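Long-range contact in cryptic loci regulator 2 (Schizosaccharomyces pombe 972h-, PDB 5IKJ), which promotes transcriptional silencing of heterochromatin in the SHREC complex, acting upstream of histone deacetylases and helping to position nucleosomes: residues A[230-244]-A[380-393]. Residues are numbered along the deposited sequence; the frame is centred on the assembly and turned at random.
Sequences ECKDDTYTWPSSYRL and YGIFRGAEKLWIND
Helix 230-237, where Cys-231 and Asp-234 meet Trp-390, crosses hairpin strand 387-390 at 92°, the axes 9.3 Å apart, and the loop behind it brings Arg-243 back to the same strand. CA of Cys-231 sits over one face of the Trp-390 indole, and Cys-231 CB comes to 3.4 Å from CE3 of Trp-390. NE1 of Trp-390 donates to OD2 of Asp-234 (2.8 Å), a bent bond (131°) met on the anti side of the carboxylate. Arg-243, extended from CG to NE, makes an end-on, two-bond salt bridge to Asp-393 (NH1 to OD2 2.7 Å, NH2 to OD1 3.0 Å), both oxygens met from above the carboxylate plane. NH1 of Arg-243 also reaches Lys-388 O (2.8 Å), and NH2 also donates to the Asp-234 carbonyl, from above its plane. A leucine at Arg-243 would probably leave Lys-388 O without this donor and take one arginine partner from Asp-393, Arg-462 remaining. Lys-388 runs straight to a second salt bridge, with Glu-230 OE2, and to Leu-244 O; another protein's backbone also bonds Lys-388 NZ and Glu-230 OE1, and its apolar side chain packs on Trp-390. ND2 of Asn-392 donates to Thr-235 OG1 (3.0 Å), its OD1 bonding the Tyr-413 hydroxyl. Opposite charges in the Asp-234, Arg-243, Asp-393 network, extended by Arg-264 and Arg-462, probably offset much of one another where helix 214-237 joins the SH3-clan Clr2 sheet.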
# COMPACT_ATOMS: atom_id res chain seq x y z
N GLU A 230 1.34 1.82 0.80
CA GLU A 230 2.72 1.51 1.17
C GLU A 230 3.42 0.74 0.06
O GLU A 230 4.59 0.99 -0.25
CB GLU A 230 2.75 0.72 2.48
CG GLU A 230 4.14 0.50 3.04
CD GLU A 230 4.15 -0.38 4.27
OE1 GLU A 230 3.08 -0.53 4.90
OE2 GLU A 230 5.22 -0.93 4.61
N CYS A 231 2.71 -0.21 -0.55
CA CYS A 231 3.25 -0.95 -1.68
C CYS A 231 3.52 -0.02 -2.86
O CYS A 231 4.62 -0.01 -3.42
CB CYS A 231 2.27 -2.05 -2.07
SG CYS A 231 2.83 -3.12 -3.39
N LYS A 232 2.51 0.77 -3.24
CA LYS A 232 2.66 1.68 -4.36
C LYS A 232 3.83 2.63 -4.14
O LYS A 232 4.60 2.91 -5.06
CB LYS A 232 1.36 2.46 -4.56
CG LYS A 232 1.26 3.18 -5.89
CD LYS A 232 -0.11 3.82 -6.06
CE LYS A 232 -0.21 4.66 -7.33
NZ LYS A 232 -0.12 3.84 -8.57
N ASP A 233 3.99 3.14 -2.91
CA ASP A 233 5.08 4.07 -2.64
C ASP A 233 6.43 3.38 -2.71
O ASP A 233 7.41 3.96 -3.20
CB ASP A 233 4.88 4.73 -1.27
CG ASP A 233 3.66 5.64 -1.24
OD1 ASP A 233 3.14 5.99 -2.32
OD2 ASP A 233 3.23 6.00 -0.12
N ASP A 234 6.51 2.13 -2.23
CA ASP A 234 7.78 1.41 -2.23
C ASP A 234 8.19 0.93 -3.61
O ASP A 234 9.35 0.57 -3.81
CB ASP A 234 7.70 0.21 -1.28
CG ASP A 234 7.85 0.61 0.18
OD1 ASP A 234 7.86 1.83 0.47
OD2 ASP A 234 7.96 -0.29 1.04
N THR A 235 7.26 0.92 -4.58
CA THR A 235 7.57 0.43 -5.92
C THR A 235 7.24 1.41 -7.03
O THR A 235 7.70 1.20 -8.16
CB THR A 235 6.81 -0.88 -6.19
OG1 THR A 235 5.40 -0.63 -6.22
CG2 THR A 235 7.11 -1.92 -5.12
N TYR A 236 6.48 2.48 -6.76
CA TYR A 236 6.06 3.39 -7.81
C TYR A 236 6.30 4.85 -7.42
O TYR A 236 6.94 5.60 -8.16
CB TYR A 236 4.59 3.16 -8.15
CG TYR A 236 3.98 4.19 -9.07
CD1 TYR A 236 4.13 4.11 -10.44
CD2 TYR A 236 3.24 5.25 -8.55
CE1 TYR A 236 3.56 5.05 -11.28
CE2 TYR A 236 2.67 6.20 -9.38
CZ TYR A 236 2.84 6.09 -10.75
OH TYR A 236 2.27 7.03 -11.58
N THR A 237 5.79 5.26 -6.26
CA THR A 237 5.78 6.68 -5.91
C THR A 237 7.13 7.15 -5.38
O THR A 237 7.75 8.06 -5.93
CB THR A 237 4.68 6.96 -4.88
OG1 THR A 237 3.55 6.11 -5.14
CG2 THR A 237 4.24 8.41 -4.96
N TRP A 238 7.61 6.52 -4.30
CA TRP A 238 8.88 6.89 -3.67
C TRP A 238 9.72 5.63 -3.48
O TRP A 238 10.07 5.26 -2.36
CB TRP A 238 8.63 7.60 -2.34
CG TRP A 238 7.47 8.54 -2.37
CD1 TRP A 238 6.23 8.34 -1.83
CD2 TRP A 238 7.43 9.84 -2.98
NE1 TRP A 238 5.43 9.42 -2.06
CE2 TRP A 238 6.14 10.36 -2.76
CE3 TRP A 238 8.36 10.61 -3.68
CZ2 TRP A 238 5.75 11.62 -3.22
CZ3 TRP A 238 7.98 11.86 -4.14
CH2 TRP A 238 6.69 12.35 -3.91
N PRO A 239 10.08 4.96 -4.58
CA PRO A 239 10.70 3.63 -4.45
C PRO A 239 12.15 3.65 -3.97
O PRO A 239 12.57 2.70 -3.31
CB PRO A 239 10.59 3.05 -5.86
CG PRO A 239 10.55 4.26 -6.75
CD PRO A 239 9.80 5.30 -5.98
N SER A 240 12.92 4.69 -4.30
CA SER A 240 14.33 4.73 -3.92
C SER A 240 14.41 5.20 -2.48
O SER A 240 14.59 6.39 -2.20
CB SER A 240 15.12 5.63 -4.87
OG SER A 240 16.50 5.32 -4.84
N SER A 241 14.28 4.26 -1.55
CA SER A 241 14.08 4.60 -0.15
C SER A 241 14.22 3.34 0.69
O SER A 241 14.26 2.23 0.18
CB SER A 241 12.70 5.24 0.06
OG SER A 241 11.67 4.36 -0.37
N TYR A 242 14.31 3.55 2.00
CA TYR A 242 14.26 2.46 2.96
C TYR A 242 12.82 2.25 3.42
O TYR A 242 11.99 3.15 3.38
CB TYR A 242 15.18 2.75 4.15
CG TYR A 242 16.64 2.74 3.77
CD1 TYR A 242 17.37 1.56 3.80
CD2 TYR A 242 17.28 3.90 3.36
CE1 TYR A 242 18.71 1.55 3.45
CE2 TYR A 242 18.61 3.89 3.00
CZ TYR A 242 19.32 2.71 3.05
OH TYR A 242 20.65 2.70 2.69
N ARG A 243 12.54 1.02 3.86
CA ARG A 243 11.17 0.56 4.02
C ARG A 243 10.86 0.25 5.47
O ARG A 243 11.73 -0.16 6.24
CB ARG A 243 10.90 -0.66 3.13
CG ARG A 243 11.02 -0.32 1.65
CD ARG A 243 10.99 -1.53 0.75
NE ARG A 243 10.89 -1.13 -0.65
CZ ARG A 243 11.08 -1.95 -1.69
NH1 ARG A 243 11.39 -3.22 -1.50
NH2 ARG A 243 10.96 -1.48 -2.93
N LEU A 244 9.60 0.46 5.84
CA LEU A 244 9.15 0.29 7.21
C LEU A 244 9.39 -1.14 7.68
O LEU A 244 8.92 -2.09 7.06
CB LEU A 244 7.67 0.66 7.31
CG LEU A 244 7.34 2.11 6.98
CD1 LEU A 244 5.84 2.32 6.87
CD2 LEU A 244 7.93 3.05 8.02
N TYR A 380 0.87 -9.61 -0.75
CA TYR A 380 1.42 -8.32 -1.17
C TYR A 380 2.94 -8.31 -1.10
O TYR A 380 3.60 -7.72 -1.96
CB TYR A 380 0.86 -7.21 -0.29
CG TYR A 380 -0.20 -6.36 -0.94
CD1 TYR A 380 -1.53 -6.75 -0.94
CD2 TYR A 380 0.13 -5.15 -1.52
CE1 TYR A 380 -2.50 -5.96 -1.53
CE2 TYR A 380 -0.83 -4.36 -2.11
CZ TYR A 380 -2.14 -4.77 -2.11
OH TYR A 380 -3.09 -3.96 -2.70
N GLY A 381 3.51 -8.94 -0.08
CA GLY A 381 4.94 -8.80 0.14
C GLY A 381 5.45 -9.80 1.15
O GLY A 381 4.71 -10.65 1.66
N ILE A 382 6.75 -9.69 1.43
CA ILE A 382 7.45 -10.63 2.29
C ILE A 382 8.69 -9.95 2.84
O ILE A 382 9.44 -9.30 2.10
CB ILE A 382 7.81 -11.91 1.52
CG1 ILE A 382 8.37 -12.98 2.46
CG2 ILE A 382 8.80 -11.61 0.40
CD1 ILE A 382 8.48 -14.35 1.84
N PHE A 383 8.93 -10.08 4.14
CA PHE A 383 10.20 -9.69 4.73
C PHE A 383 11.21 -10.80 4.47
O PHE A 383 10.98 -11.95 4.85
CB PHE A 383 10.07 -9.44 6.23
CG PHE A 383 9.56 -8.08 6.58
CD1 PHE A 383 10.43 -7.00 6.62
CD2 PHE A 383 8.23 -7.88 6.89
CE1 PHE A 383 9.97 -5.73 6.96
CE2 PHE A 383 7.76 -6.61 7.23
CZ PHE A 383 8.64 -5.54 7.26
N ARG A 384 12.32 -10.46 3.82
CA ARG A 384 13.43 -11.39 3.64
C ARG A 384 14.57 -10.89 4.52
O ARG A 384 15.32 -9.99 4.11
CB ARG A 384 13.86 -11.51 2.18
CG ARG A 384 14.96 -12.53 1.98
CD ARG A 384 15.59 -12.47 0.61
NE ARG A 384 16.61 -13.51 0.47
CZ ARG A 384 17.83 -13.44 0.99
NH1 ARG A 384 18.20 -12.37 1.69
NH2 ARG A 384 18.68 -14.43 0.81
N GLY A 385 14.70 -11.46 5.71
CA GLY A 385 15.73 -11.03 6.64
C GLY A 385 15.64 -9.55 6.94
O GLY A 385 14.69 -9.09 7.57
N ALA A 386 16.63 -8.79 6.47
CA ALA A 386 16.70 -7.37 6.77
C ALA A 386 15.81 -6.52 5.87
O ALA A 386 15.49 -5.39 6.23
CB ALA A 386 18.15 -6.87 6.63
N GLU A 387 15.40 -7.04 4.71
CA GLU A 387 14.77 -6.24 3.67
C GLU A 387 13.30 -6.60 3.51
O GLU A 387 12.87 -7.72 3.82
CB GLU A 387 15.50 -6.43 2.34
CG GLU A 387 16.93 -5.92 2.36
CD GLU A 387 17.75 -6.38 1.17
OE1 GLU A 387 17.48 -7.49 0.66
OE2 GLU A 387 18.65 -5.64 0.74
N LYS A 388 12.54 -5.63 3.02
CA LYS A 388 11.13 -5.80 2.70
C LYS A 388 10.97 -5.93 1.19
O LYS A 388 11.61 -5.19 0.43
CB LYS A 388 10.32 -4.61 3.21
CG LYS A 388 8.87 -4.92 3.58
CD LYS A 388 8.21 -3.69 4.18
CE LYS A 388 6.82 -3.99 4.73
NZ LYS A 388 6.33 -2.90 5.61
N LEU A 389 10.13 -6.87 0.76
CA LEU A 389 9.91 -7.11 -0.66
C LEU A 389 8.43 -7.09 -0.97
O LEU A 389 7.60 -7.48 -0.15
CB LEU A 389 10.52 -8.45 -1.11
CG LEU A 389 12.03 -8.44 -1.30
CD1 LEU A 389 12.55 -9.86 -1.47
CD2 LEU A 389 12.43 -7.59 -2.50
N TRP A 390 8.10 -6.62 -2.17
CA TRP A 390 6.72 -6.41 -2.58
C TRP A 390 6.47 -7.00 -3.96
O TRP A 390 7.40 -7.31 -4.72
CB TRP A 390 6.37 -4.92 -2.65
CG TRP A 390 6.41 -4.15 -1.35
CD1 TRP A 390 7.47 -3.45 -0.84
CD2 TRP A 390 5.33 -3.98 -0.42
NE1 TRP A 390 7.13 -2.86 0.35
CE2 TRP A 390 5.82 -3.17 0.63
CE3 TRP A 390 4.01 -4.42 -0.36
CZ2 TRP A 390 5.03 -2.80 1.72
CZ3 TRP A 390 3.23 -4.06 0.72
CH2 TRP A 390 3.74 -3.26 1.75
N ILE A 391 5.19 -7.13 -4.29
CA ILE A 391 4.78 -7.23 -5.68
C ILE A 391 5.02 -5.88 -6.35
O ILE A 391 4.89 -4.82 -5.73
CB ILE A 391 3.31 -7.67 -5.80
CG1 ILE A 391 2.39 -6.66 -5.11
CG2 ILE A 391 3.12 -9.06 -5.22
CD1 ILE A 391 0.90 -6.92 -5.30
N ASN A 392 5.38 -5.92 -7.64
CA ASN A 392 5.72 -4.73 -8.43
C ASN A 392 7.11 -4.23 -8.07
O ASN A 392 7.52 -3.15 -8.53
CB ASN A 392 4.71 -3.60 -8.24
CG ASN A 392 4.72 -2.60 -9.38
OD1 ASN A 392 4.77 -2.98 -10.55
ND2 ASN A 392 4.67 -1.32 -9.05
N ASP A 393 7.86 -4.97 -7.26
CA ASP A 393 9.18 -4.58 -6.79
C ASP A 393 10.26 -5.18 -7.68
O ASP A 393 9.99 -5.98 -8.58
CB ASP A 393 9.35 -5.03 -5.33
CG ASP A 393 10.56 -4.41 -4.66
OD1 ASP A 393 11.11 -3.42 -5.19
OD2 ASP A 393 10.97 -4.93 -3.60
O HOH W 1 9.47 -1.38 -8.48